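Local coordinates for Serine/threonine-protein kinase Tel1 (Chaetomium thermophilum, PDB 6SKY) that probably acts as a serine/threonine protein kinase that senses DNA damage and activates checkpoint signalling by phosphorylating proteins at [ST]-Q sites, at residues I1768-S1773 / Q1814-E1819; V1778-L1783 / H1803-Y1808. All blocks are in the same frame, centred on the assembly; numbering follows the deposited sequence.

Contact 1 (I1768-S1773 / Q1814-E1819); sequences IRLALS and QSAKRE
L1770 and A1816 supply the apolar part of this small helix-to-helix contact. The methyl CD2 of L1770 lies 4.0 Å from CB of A1816, and CA atoms of the two residues are 7.3 Å apart. CB of A1816 points at the other segment, whereas the leucine starts off to one side and spans the gap with its outer branch: CG sits beside the backbone N, anti to the carbonyl carbon (chi1 -73°). Helix 1793-1808 also packs against the pair, with V1802 on L1770 and V1805 on A1816, while F1752 touches L1770. Helix-on-helix packing of this kind is the building principle of an alpha solenoid, and here it joins the C-terminal part of helix 1762-1771 to the first turn of helix 1815-1827.

The polar part is looser. NH2 of R1769 comes only to 4.4 Å from OE2 of E1819, obliquely to the guanidinium and beyond salt-bridge range, so any attraction is probably a longer-range one. The firm partner of R1769 is E1750, which forms a salt bridge with NH1. The salt bridge that OE2 of E1819 does make, a long one at 3.9 Å, is to NH2 of its neighbour R1818, and F1752 touches the side chain of E1819.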
loop_
_atom_site.group_PDB
_atom_site.type_symbol
_atom_site.label_atom_id
_atom_site.label_comp_id
_atom_site.label_asym_id
_atom_site.label_seq_id
_atom_site.Cartn_x
_atom_site.Cartn_y
_atom_site.Cartn_z
ATOM N N ILE A 1768 20.447 -62.497 4.199
ATOM C CA ILE A 1768 20.797 -63.915 4.175
ATOM C C ILE A 1768 19.545 -64.771 4.068
ATOM O O ILE A 1768 19.493 -65.727 3.284
ATOM C CB ILE A 1768 21.625 -64.283 5.417
ATOM C CG1 ILE A 1768 22.958 -63.550 5.402
ATOM C CG2 ILE A 1768 21.872 -65.762 5.458
ATOM C CD1 ILE A 1768 23.746 -63.720 6.664
ATOM N N ARG A 1769 18.516 -64.444 4.852
ATOM C CA ARG A 1769 17.285 -65.226 4.839
ATOM C C ARG A 1769 16.634 -65.222 3.465
ATOM O O ARG A 1769 16.071 -66.232 3.035
ATOM C CB ARG A 1769 16.323 -64.680 5.886
ATOM C CG ARG A 1769 14.974 -65.341 5.904
ATOM C CD ARG A 1769 15.000 -66.626 6.693
ATOM N NE ARG A 1769 13.879 -66.689 7.621
ATOM C CZ ARG A 1769 12.666 -67.131 7.303
ATOM N NH1 ARG A 1769 11.706 -67.146 8.216
ATOM N NH2 ARG A 1769 12.411 -67.559 6.074
ATOM N N LEU A 1770 16.703 -64.090 2.761
ATOM C CA LEU A 1770 16.133 -64.008 1.420
ATOM C C LEU A 1770 16.992 -64.749 0.408
ATOM O O LEU A 1770 16.476 -65.515 -0.411
ATOM C CB LEU A 1770 15.972 -62.547 1.008
ATOM C CG LEU A 1770 14.849 -61.763 1.672
ATOM C CD1 LEU A 1770 14.900 -60.322 1.236
ATOM C CD2 LEU A 1770 13.524 -62.380 1.311
ATOM N N ALA A 1771 18.305 -64.531 0.444
ATOM C CA ALA A 1771 19.182 -65.138 -0.547
ATOM C C ALA A 1771 19.233 -66.652 -0.416
ATOM O O ALA A 1771 19.482 -67.345 -1.406
ATOM C CB ALA A 1771 20.587 -64.553 -0.433
ATOM N N LEU A 1772 19.008 -67.187 0.785
ATOM C CA LEU A 1772 19.008 -68.636 0.942
ATOM C C LEU A 1772 17.796 -69.288 0.298
ATOM O O LEU A 1772 17.844 -70.478 -0.014
ATOM C CB LEU A 1772 19.064 -69.012 2.420
ATOM C CG LEU A 1772 20.406 -68.843 3.128
ATOM C CD1 LEU A 1772 20.272 -69.212 4.585
ATOM C CD2 LEU A 1772 21.482 -69.671 2.463
ATOM N N SER A 1773 16.723 -68.539 0.083
ATOM C CA SER A 1773 15.491 -69.088 -0.462
ATOM C C SER A 1773 15.511 -69.235 -1.977
ATOM O O SER A 1773 14.491 -69.623 -2.553
ATOM C CB SER A 1773 14.308 -68.209 -0.054
ATOM O OG SER A 1773 14.427 -66.916 -0.615
ATOM N N GLN A 1814 4.785 -67.148 -4.698
ATOM C CA GLN A 1814 5.390 -65.875 -4.317
ATOM C C GLN A 1814 5.453 -65.790 -2.801
ATOM O O GLN A 1814 4.554 -65.266 -2.146
ATOM C CB GLN A 1814 4.609 -64.719 -4.919
ATOM C CG GLN A 1814 4.745 -64.652 -6.414
ATOM C CD GLN A 1814 4.007 -63.492 -7.009
ATOM O OE1 GLN A 1814 2.997 -63.048 -6.475
ATOM N NE2 GLN A 1814 4.505 -62.990 -8.125
ATOM N N SER A 1815 6.552 -66.289 -2.241
ATOM C CA SER A 1815 6.715 -66.365 -0.797
ATOM C C SER A 1815 7.331 -65.100 -0.216
ATOM O O SER A 1815 6.823 -64.556 0.771
ATOM C CB SER A 1815 7.575 -67.576 -0.442
ATOM O OG SER A 1815 7.722 -67.701 0.959
ATOM N N ALA A 1816 8.434 -64.630 -0.806
ATOM C CA ALA A 1816 9.088 -63.433 -0.297
ATOM C C ALA A 1816 8.203 -62.211 -0.442
ATOM O O ALA A 1816 8.223 -61.330 0.421
ATOM C CB ALA A 1816 10.414 -63.206 -1.011
ATOM N N LYS A 1817 7.415 -62.139 -1.513
ATOM C CA LYS A 1817 6.494 -61.022 -1.659
ATOM C C LYS A 1817 5.482 -61.010 -0.529
ATOM O O LYS A 1817 5.247 -59.974 0.095
ATOM C CB LYS A 1817 5.782 -61.085 -3.004
ATOM C CG LYS A 1817 4.701 -60.041 -3.128
ATOM C CD LYS A 1817 3.947 -60.166 -4.420
ATOM C CE LYS A 1817 2.858 -59.123 -4.498
ATOM N NZ LYS A 1817 2.218 -59.099 -5.835
ATOM N N ARG A 1818 4.883 -62.165 -0.244
ATOM C CA ARG A 1818 3.900 -62.259 0.828
ATOM C C ARG A 1818 4.513 -61.895 2.173
ATOM O O ARG A 1818 3.946 -61.101 2.930
ATOM C CB ARG A 1818 3.318 -63.667 0.861
ATOM C CG ARG A 1818 2.341 -63.902 1.983
ATOM C CD ARG A 1818 1.963 -65.366 2.078
ATOM N NE ARG A 1818 3.134 -66.218 2.251
ATOM C CZ ARG A 1818 3.754 -66.404 3.410
ATOM N NH1 ARG A 1818 3.319 -65.791 4.501
ATOM N NH2 ARG A 1818 4.814 -67.195 3.477
ATOM N N GLU A 1819 5.688 -62.447 2.475
ATOM C CA GLU A 1819 6.309 -62.195 3.771
ATOM C C GLU A 1819 6.689 -60.729 3.936
ATOM O O GLU A 1819 6.393 -60.111 4.966
ATOM C CB GLU A 1819 7.535 -63.084 3.939
ATOM C CG GLU A 1819 7.225 -64.562 3.966
ATOM C CD GLU A 1819 8.478 -65.414 3.994
ATOM O OE1 GLU A 1819 9.492 -65.006 3.391
ATOM O OE2 GLU A 1819 8.449 -66.492 4.624
#

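Contact 2 (V1778-L1783 / H1803-Y1808); sequences VTLRVL and HLVLAY
A single leucine, L1780, carries its segment's part in this buried contact and meets two consecutive residues of the facing helix, L1804 and V1805. Its two methyls divide the work. CD1 reaches CG2 of V1805 at 3.6 Å and also CB of L1804 at 4.1 Å, while CD2 meets the CD1 methyl of L1804, again at 4.1 Å. The forked end of L1780 therefore touches both the base and one tip of the opposing leucine.

Both leucines leave their backbones pointing at the opposite segment and have nearly the same shape. Each has CG beside the backbone N and anti to the carbonyl carbon, with chi1 -70° in L1780 and -81° in L1804. The two side chains slide past each other in opposite directions, so that one methyl of L1780 lies by the base of L1804 and the other by its end. V1805 is met differently. Its CB leaves to one side of the contact, and L1780 crosses its side chain at about a right angle. With CG1 anti to the backbone N (chi1 170°), the other branch, CG2, is the one that meets L1780.

Helix 1670-1684 packs against L1804 through S1670, E1671 and L1674, and V1801, one turn before V1805 on the same helix, touches L1780. The closest backbone approach, 8.0 Å between CA of L1780 and CA of L1804, leaves the interface to side chains. Such packing of aliphatic side chains between a short, weakly bonded helix, about 1778-1781, and the longer helix 1793-1808 is the kind found in the interior of an alpha solenoid.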
loop_
_atom_site.group_PDB
_atom_site.type_symbol
_atom_site.label_atom_id
_atom_site.label_comp_id
_atom_site.label_asym_id
_atom_site.label_seq_id
_atom_site.Cartn_x
_atom_site.Cartn_y
_atom_site.Cartn_z
ATOM N N VAL A 1778 22.826 -68.357 -9.276
ATOM C CA VAL A 1778 24.199 -68.500 -8.821
ATOM C C VAL A 1778 24.712 -67.224 -8.177
ATOM O O VAL A 1778 25.664 -67.274 -7.395
ATOM C CB VAL A 1778 25.108 -68.933 -9.983
ATOM C CG1 VAL A 1778 25.381 -67.777 -10.887
ATOM C CG2 VAL A 1778 26.402 -69.514 -9.458
ATOM N N THR A 1779 24.097 -66.077 -8.462
ATOM C CA THR A 1779 24.577 -64.831 -7.882
ATOM C C THR A 1779 24.105 -64.648 -6.448
ATOM O O THR A 1779 24.753 -63.937 -5.678
ATOM C CB THR A 1779 24.132 -63.648 -8.734
ATOM O OG1 THR A 1779 24.167 -64.023 -10.114
ATOM C CG2 THR A 1779 25.064 -62.480 -8.533
ATOM N N LEU A 1780 22.993 -65.266 -6.073
ATOM C CA LEU A 1780 22.523 -65.211 -4.699
ATOM C C LEU A 1780 23.050 -66.351 -3.858
ATOM O O LEU A 1780 22.947 -66.299 -2.630
ATOM C CB LEU A 1780 20.996 -65.248 -4.646
ATOM C CG LEU A 1780 20.170 -64.068 -5.135
ATOM C CD1 LEU A 1780 18.732 -64.488 -5.159
ATOM C CD2 LEU A 1780 20.356 -62.879 -4.232
ATOM N N ARG A 1781 23.591 -67.389 -4.488
ATOM C CA ARG A 1781 24.052 -68.550 -3.744
ATOM C C ARG A 1781 25.395 -68.290 -3.081
ATOM O O ARG A 1781 25.688 -68.868 -2.030
ATOM C CB ARG A 1781 24.142 -69.746 -4.682
ATOM C CG ARG A 1781 24.365 -71.067 -4.004
ATOM C CD ARG A 1781 24.955 -72.029 -4.997
ATOM N NE ARG A 1781 24.259 -71.964 -6.274
ATOM C CZ ARG A 1781 24.778 -72.380 -7.420
ATOM N NH1 ARG A 1781 26.001 -72.883 -7.447
ATOM N NH2 ARG A 1781 24.076 -72.290 -8.539
ATOM N N VAL A 1782 26.212 -67.423 -3.668
ATOM C CA VAL A 1782 27.559 -67.162 -3.182
ATOM C C VAL A 1782 27.556 -65.976 -2.231
ATOM O O VAL A 1782 28.613 -65.525 -1.784
ATOM C CB VAL A 1782 28.510 -66.905 -4.358
ATOM C CG1 VAL A 1782 28.382 -68.000 -5.377
ATOM C CG2 VAL A 1782 28.193 -65.581 -4.982
ATOM N N LEU A 1783 26.382 -65.458 -1.925
ATOM C CA LEU A 1783 26.285 -64.251 -1.117
ATOM C C LEU A 1783 26.401 -64.468 0.390
ATOM O O LEU A 1783 27.131 -63.713 1.034
ATOM C CB LEU A 1783 24.984 -63.511 -1.416
ATOM C CG LEU A 1783 25.056 -62.477 -2.538
ATOM C CD1 LEU A 1783 23.808 -61.644 -2.532
ATOM C CD2 LEU A 1783 26.273 -61.599 -2.394
ATOM N N HIS A 1803 15.331 -57.442 -5.119
ATOM C CA HIS A 1803 14.829 -57.479 -6.483
ATOM C C HIS A 1803 15.096 -58.821 -7.142
ATOM O O HIS A 1803 14.231 -59.348 -7.841
ATOM C CB HIS A 1803 15.445 -56.359 -7.308
ATOM C CG HIS A 1803 15.120 -56.443 -8.763
ATOM N ND1 HIS A 1803 16.083 -56.432 -9.744
ATOM C CD2 HIS A 1803 13.936 -56.552 -9.403
ATOM C CE1 HIS A 1803 15.509 -56.528 -10.926
ATOM N NE2 HIS A 1803 14.205 -56.602 -10.747
ATOM N N LEU A 1804 16.288 -59.388 -6.952
ATOM C CA LEU A 1804 16.596 -60.666 -7.585
ATOM C C LEU A 1804 15.671 -61.766 -7.089
ATOM O O LEU A 1804 15.181 -62.576 -7.881
ATOM C CB LEU A 1804 18.050 -61.043 -7.335
ATOM C CG LEU A 1804 19.082 -60.382 -8.234
ATOM C CD1 LEU A 1804 20.456 -60.651 -7.712
ATOM C CD2 LEU A 1804 18.958 -60.918 -9.625
ATOM N N VAL A 1805 15.389 -61.791 -5.790
ATOM C CA VAL A 1805 14.498 -62.818 -5.261
ATOM C C VAL A 1805 13.080 -62.627 -5.785
ATOM O O VAL A 1805 12.429 -63.586 -6.229
ATOM C CB VAL A 1805 14.535 -62.813 -3.728
ATOM C CG1 VAL A 1805 13.451 -63.695 -3.182
ATOM C CG2 VAL A 1805 15.876 -63.278 -3.255
ATOM N N LEU A 1806 12.565 -61.395 -5.722
ATOM C CA LEU A 1806 11.199 -61.152 -6.165
ATOM C C LEU A 1806 11.042 -61.442 -7.647
ATOM O O LEU A 1806 10.006 -61.952 -8.077
ATOM C CB LEU A 1806 10.794 -59.715 -5.865
ATOM C CG LEU A 1806 10.606 -59.292 -4.417
ATOM C CD1 LEU A 1806 10.276 -57.834 -4.371
ATOM C CD2 LEU A 1806 9.514 -60.075 -3.782
ATOM N N ALA A 1807 12.056 -61.124 -8.447
ATOM C CA ALA A 1807 11.979 -61.386 -9.873
ATOM C C ALA A 1807 12.104 -62.865 -10.176
ATOM O O ALA A 1807 11.512 -63.347 -11.144
ATOM C CB ALA A 1807 13.066 -60.612 -10.607
ATOM N N TYR A 1808 12.877 -63.597 -9.375
ATOM C CA TYR A 1808 12.999 -65.033 -9.576
ATOM C C TYR A 1808 11.680 -65.732 -9.318
ATOM O O TYR A 1808 11.172 -66.455 -10.180
ATOM C CB TYR A 1808 14.079 -65.595 -8.664
ATOM C CG TYR A 1808 14.160 -67.095 -8.666
ATOM C CD1 TYR A 1808 14.612 -67.779 -9.778
ATOM C CD2 TYR A 1808 13.802 -67.827 -7.548
ATOM C CE1 TYR A 1808 14.692 -69.143 -9.781
ATOM C CE2 TYR A 1808 13.879 -69.193 -7.543
ATOM C CZ TYR A 1808 14.328 -69.845 -8.662
ATOM O OH TYR A 1808 14.408 -71.213 -8.666
#

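The centres of the two contacts lie 10 Å apart, in one all-helical part of the solenoid. Along the chain the order is 1768-1773, 1778-1783, 1803-1808, 1814-1819, so contact 2 joins the inner pair of segments and contact 1 the outer pair. Helix 1762-1771 is followed by helix 1778-1781, and helix 1793-1808 by helix 1815-1827. The contacts also touch directly: O of L1770 lies 3.7 Å from CG2 of V1805, and CB of A1771 is 3.7 Å from O of L1780. Together they form one continuous packing layer, away from the nucleotide and magnesium sites of the kinase domain.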